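Local coordinates for CmeC (Campylobacter jejuni, PDB 4MT4), which forms a trimeric outer membrane channel of the outer membrane factor family, probably serving as the exit duct of an efflux system, at residues Q285-F296 / I340-K351. Sequence-based numbering, arbitrary orientation.
With SO4 (sulfate ion), chain M.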
loop_
_atom_site.group_PDB
_atom_site.type_symbol
_atom_site.label_atom_id
_atom_site.label_comp_id
_atom_site.label_asym_id
_atom_site.label_seq_id
_atom_site.Cartn_x
_atom_site.Cartn_y
_atom_site.Cartn_z
ATOM N N GLN B 285 21.706 -9.026 0.183
ATOM C CA GLN B 285 21.393 -9.866 -0.968
ATOM C C GLN B 285 22.667 -10.359 -1.647
ATOM O O GLN B 285 22.696 -11.452 -2.213
ATOM C CB GLN B 285 20.523 -9.102 -1.970
ATOM C CG GLN B 285 19.155 -8.715 -1.427
ATOM C CD GLN B 285 18.328 -9.924 -1.036
ATOM O OE1 GLN B 285 18.288 -10.923 -1.755
ATOM N NE2 GLN B 285 17.668 -9.842 0.114
ATOM N N ASN B 286 23.719 -9.549 -1.583
ATOM C CA ASN B 286 25.002 -9.911 -2.171
ATOM C C ASN B 286 25.625 -11.100 -1.448
ATOM O O ASN B 286 26.231 -11.971 -2.072
ATOM C CB ASN B 286 25.954 -8.716 -2.145
ATOM C CG ASN B 286 27.287 -9.018 -2.797
ATOM O OD1 ASN B 286 27.383 -9.119 -4.021
ATOM N ND2 ASN B 286 28.327 -9.156 -1.983
ATOM N N TYR B 287 25.467 -11.130 -0.129
ATOM C CA TYR B 287 25.954 -12.240 0.682
ATOM C C TYR B 287 25.168 -13.515 0.395
ATOM O O TYR B 287 25.711 -14.618 0.441
ATOM C CB TYR B 287 25.868 -11.894 2.172
ATOM C CG TYR B 287 27.006 -11.029 2.671
ATOM C CD1 TYR B 287 28.328 -11.345 2.373
ATOM C CD2 TYR B 287 26.760 -9.893 3.435
ATOM C CE1 TYR B 287 29.371 -10.557 2.828
ATOM C CE2 TYR B 287 27.795 -9.099 3.892
ATOM C CZ TYR B 287 29.097 -9.435 3.587
ATOM O OH TYR B 287 30.122 -8.640 4.045
ATOM N N LEU B 288 23.883 -13.352 0.096
ATOM C CA LEU B 288 23.007 -14.485 -0.178
ATOM C C LEU B 288 23.305 -15.110 -1.535
ATOM O O LEU B 288 22.933 -16.255 -1.794
ATOM C CB LEU B 288 21.542 -14.057 -0.108
ATOM C CG LEU B 288 21.040 -13.703 1.294
ATOM C CD1 LEU B 288 19.576 -13.296 1.258
ATOM C CD2 LEU B 288 21.261 -14.872 2.246
ATOM N N VAL B 289 23.966 -14.350 -2.402
ATOM C CA VAL B 289 24.432 -14.887 -3.672
ATOM C C VAL B 289 25.506 -15.935 -3.403
ATOM O O VAL B 289 25.512 -17.007 -4.011
ATOM C CB VAL B 289 24.992 -13.784 -4.592
ATOM C CG1 VAL B 289 25.664 -14.394 -5.814
ATOM C CG2 VAL B 289 23.884 -12.826 -5.008
ATOM N N GLY B 290 26.402 -15.620 -2.473
ATOM C CA GLY B 290 27.449 -16.543 -2.074
ATOM C C GLY B 290 26.888 -17.818 -1.472
ATOM O O GLY B 290 27.361 -18.912 -1.776
ATOM N N VAL B 291 25.877 -17.671 -0.619
ATOM C CA VAL B 291 25.207 -18.808 0.004
ATOM C C VAL B 291 24.626 -19.750 -1.047
ATOM O O VAL B 291 24.735 -20.973 -0.933
ATOM C CB VAL B 291 24.075 -18.346 0.947
ATOM C CG1 VAL B 291 23.291 -19.540 1.478
ATOM C CG2 VAL B 291 24.639 -17.518 2.088
ATOM N N ALA B 292 24.019 -19.166 -2.074
ATOM C CA ALA B 292 23.387 -19.938 -3.136
ATOM C C ALA B 292 24.416 -20.686 -3.977
ATOM O O ALA B 292 24.145 -21.779 -4.474
ATOM C CB ALA B 292 22.548 -19.027 -4.019
ATOM N N ARG B 293 25.598 -20.097 -4.128
ATOM C CA ARG B 293 26.642 -20.688 -4.962
ATOM C C ARG B 293 27.360 -21.843 -4.268
ATOM O O ARG B 293 28.019 -22.652 -4.921
ATOM C CB ARG B 293 27.658 -19.624 -5.385
ATOM C CG ARG B 293 27.083 -18.568 -6.323
ATOM C CD ARG B 293 28.134 -17.977 -7.256
ATOM N NE ARG B 293 28.977 -16.974 -6.607
ATOM C CZ ARG B 293 29.304 -15.808 -7.157
ATOM N NH1 ARG B 293 28.858 -15.495 -8.366
ATOM N NH2 ARG B 293 30.075 -14.951 -6.500
ATOM N N THR B 294 27.229 -21.921 -2.947
ATOM C CA THR B 294 27.863 -22.992 -2.182
ATOM C C THR B 294 27.202 -24.342 -2.444
ATOM O O THR B 294 27.759 -25.389 -2.116
ATOM C CB THR B 294 27.826 -22.717 -0.667
ATOM O OG1 THR B 294 26.468 -22.561 -0.237
ATOM C CG2 THR B 294 28.615 -21.460 -0.324
ATOM N N ALA B 295 26.009 -24.309 -3.030
ATOM C CA ALA B 295 25.261 -25.524 -3.337
ATOM C C ALA B 295 25.959 -26.360 -4.407
ATOM O O ALA B 295 25.740 -27.565 -4.505
ATOM C CB ALA B 295 23.850 -25.175 -3.778
ATOM N N PHE B 296 26.798 -25.710 -5.206
ATOM C CA PHE B 296 27.574 -26.395 -6.234
ATOM C C PHE B 296 28.728 -27.197 -5.635
ATOM O O PHE B 296 29.187 -28.177 -6.223
ATOM C CB PHE B 296 28.127 -25.388 -7.249
ATOM C CG PHE B 296 27.195 -25.091 -8.391
ATOM C CD1 PHE B 296 26.860 -26.078 -9.300
ATOM C CD2 PHE B 296 26.672 -23.820 -8.566
ATOM C CE1 PHE B 296 26.011 -25.812 -10.353
ATOM C CE2 PHE B 296 25.821 -23.544 -9.622
ATOM C CZ PHE B 296 25.491 -24.543 -10.517
ATOM N N ILE B 340 20.323 -26.059 -9.520
ATOM C CA ILE B 340 21.248 -25.249 -8.735
ATOM C C ILE B 340 21.634 -23.977 -9.481
ATOM O O ILE B 340 21.734 -22.905 -8.886
ATOM C CB ILE B 340 22.517 -26.042 -8.380
ATOM C CG1 ILE B 340 22.142 -27.358 -7.698
ATOM C CG2 ILE B 340 23.433 -25.220 -7.487
ATOM C CD1 ILE B 340 23.329 -28.204 -7.330
ATOM N N TYR B 341 21.843 -24.103 -10.788
ATOM C CA TYR B 341 22.207 -22.966 -11.626
ATOM C C TYR B 341 21.128 -21.883 -11.625
ATOM O O TYR B 341 21.437 -20.692 -11.617
ATOM C CB TYR B 341 22.482 -23.425 -13.061
ATOM C CG TYR B 341 22.539 -22.295 -14.069
ATOM C CD1 TYR B 341 23.635 -21.443 -14.124
ATOM C CD2 TYR B 341 21.497 -22.082 -14.965
ATOM C CE1 TYR B 341 23.692 -20.408 -15.041
ATOM C CE2 TYR B 341 21.545 -21.049 -15.885
ATOM C CZ TYR B 341 22.645 -20.216 -15.919
ATOM O OH TYR B 341 22.700 -19.187 -16.832
ATOM N N GLN B 342 19.866 -22.301 -11.628
ATOM C CA GLN B 342 18.753 -21.360 -11.643
ATOM C C GLN B 342 18.498 -20.771 -10.257
ATOM O O GLN B 342 17.937 -19.682 -10.130
ATOM C CB GLN B 342 17.484 -22.033 -12.173
ATOM C CG GLN B 342 17.537 -22.404 -13.655
ATOM C CD GLN B 342 17.536 -21.193 -14.571
ATOM O OE1 GLN B 342 17.358 -20.060 -14.124
ATOM N NE2 GLN B 342 17.736 -21.429 -15.862
ATOM N N ASN B 343 18.910 -21.492 -9.219
ATOM C CA ASN B 343 18.812 -20.973 -7.859
ATOM C C ASN B 343 19.812 -19.843 -7.646
ATOM O O ASN B 343 19.523 -18.864 -6.961
ATOM C CB ASN B 343 19.041 -22.085 -6.834
ATOM C CG ASN B 343 17.760 -22.515 -6.146
ATOM O OD1 ASN B 343 17.218 -21.788 -5.314
ATOM N ND2 ASN B 343 17.271 -23.703 -6.485
ATOM N N VAL B 344 20.990 -19.990 -8.247
ATOM C CA VAL B 344 22.021 -18.961 -8.204
ATOM C C VAL B 344 21.576 -17.745 -9.008
ATOM O O VAL B 344 21.755 -16.606 -8.579
ATOM C CB VAL B 344 23.366 -19.485 -8.753
ATOM C CG1 VAL B 344 24.381 -18.355 -8.859
ATOM C CG2 VAL B 344 23.896 -20.597 -7.872
ATOM N N ASN B 345 20.994 -18.003 -10.176
ATOM C CA ASN B 345 20.408 -16.948 -10.994
ATOM C C ASN B 345 19.358 -16.161 -10.217
ATOM O O ASN B 345 19.355 -14.931 -10.232
ATOM C CB ASN B 345 19.783 -17.529 -12.266
ATOM C CG ASN B 345 20.781 -17.664 -13.402
ATOM O OD1 ASN B 345 21.985 -17.794 -13.177
ATOM N ND2 ASN B 345 20.282 -17.630 -14.632
ATOM N N LEU B 346 18.475 -16.883 -9.534
ATOM C CA LEU B 346 17.421 -16.266 -8.738
ATOM C C LEU B 346 18.003 -15.384 -7.636
ATOM O O LEU B 346 17.486 -14.303 -7.357
ATOM C CB LEU B 346 16.511 -17.341 -8.134
ATOM C CG LEU B 346 15.225 -16.867 -7.454
ATOM C CD1 LEU B 346 14.410 -16.011 -8.409
ATOM C CD2 LEU B 346 14.406 -18.053 -6.961
ATOM N N ALA B 347 19.086 -15.850 -7.018
ATOM C CA ALA B 347 19.754 -15.100 -5.960
ATOM C C ALA B 347 20.438 -13.856 -6.513
ATOM O O ALA B 347 20.487 -12.815 -5.855
ATOM C CB ALA B 347 20.763 -15.985 -5.242
ATOM N N LYS B 348 20.966 -13.970 -7.726
ATOM C CA LYS B 348 21.626 -12.847 -8.379
ATOM C C LYS B 348 20.610 -11.801 -8.825
ATOM O O LYS B 348 20.911 -10.610 -8.868
ATOM C CB LYS B 348 22.455 -13.337 -9.572
ATOM C CG LYS B 348 23.686 -14.141 -9.169
ATOM C CD LYS B 348 24.186 -15.048 -10.288
ATOM C CE LYS B 348 25.046 -14.303 -11.293
ATOM N NZ LYS B 348 25.700 -15.245 -12.248
ATOM N N LEU B 349 19.406 -12.257 -9.155
ATOM C CA LEU B 349 18.328 -11.359 -9.551
ATOM C C LEU B 349 17.759 -10.626 -8.338
ATOM O O LEU B 349 17.314 -9.484 -8.447
ATOM C CB LEU B 349 17.227 -12.132 -10.275
ATOM C CG LEU B 349 17.605 -12.677 -11.655
ATOM C CD1 LEU B 349 16.584 -13.691 -12.143
ATOM C CD2 LEU B 349 17.756 -11.540 -12.654
ATOM N N ASN B 350 17.775 -11.289 -7.186
ATOM C CA ASN B 350 17.356 -10.662 -5.938
ATOM C C ASN B 350 18.306 -9.534 -5.566
ATOM O O ASN B 350 17.891 -8.502 -5.043
ATOM C CB ASN B 350 17.292 -11.686 -4.803
ATOM C CG ASN B 350 16.239 -12.750 -5.034
ATOM O OD1 ASN B 350 15.386 -12.618 -5.910
ATOM N ND2 ASN B 350 16.288 -13.813 -4.238
ATOM N N LYS B 351 19.587 -9.744 -5.845
ATOM C CA LYS B 351 20.597 -8.719 -5.632
ATOM C C LYS B 351 20.383 -7.546 -6.583
ATOM O O LYS B 351 20.497 -6.386 -6.185
ATOM C CB LYS B 351 22.000 -9.296 -5.819
ATOM C CG LYS B 351 23.100 -8.258 -5.725
ATOM C CD LYS B 351 24.431 -8.810 -6.200
ATOM C CE LYS B 351 25.476 -7.710 -6.268
ATOM N NZ LYS B 351 26.786 -8.210 -6.764
HETATM S S SO4 M . 22.604 -27.735 -11.915
HETATM O O1 SO4 M . 23.457 -28.778 -11.351
HETATM O O2 SO4 M . 22.452 -27.973 -13.347
HETATM O O3 SO4 M . 21.296 -27.760 -11.269
HETATM O O4 SO4 M . 23.205 -26.423 -11.703
HETATM O O HOH W 1 20.846 -12.991 -3.169
HETATM O O HOH W 2 18.458 -13.740 -2.418
#
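With CG anti to the backbone N (chi1 175°) and every later torsion extended, K351 runs alongside N286, whose own CG is also anti to its N. The lysine NZ gives a 3.0 Å hydrogen bond to N286 OD1, tilted 19° from the carbonyl plane; the amide's other end, ND2, is hydrogen-bonded to P5 O. At the far end, I340 CG2 sits over the centre of the F296 ring, 3.5 Å from the centroid, a CH-pi contact, while V344 CG2 meets the same ring obliquely at CE2. A sulfate, likely picked up from the crystallisation medium, takes hydrogen bonds from the backbone N of I340, of G338 and, weakly, of Y341; its O4 comes within 3.2 Å of F296 CE1.

Between these ends small residues let the helices close up: A292 CB and A347 CB meet at 3.7 Å, and the axes approach to 8.3 Å. V289 CG2 rests on the carbonyl O of A347, and the R293 side chain crosses that of V344 at about a right angle, CG against CG1. One water donates to the carbonyl oxygens of both Q285 and A347; a second bridges Q285 OE1 and N350 ND2.

The nearly antiparallel pair (174°) packs the end of helix 273-293 against the start of helix 339-405, the chain between running out and back through strands 299-310 and 322-335. This is the junction of beta-barrel and helical barrel known from outer membrane factor channels. Helix 129-195 packs against Y287 and V291, and I76 and Q69 of a second subunit against N343 and N350.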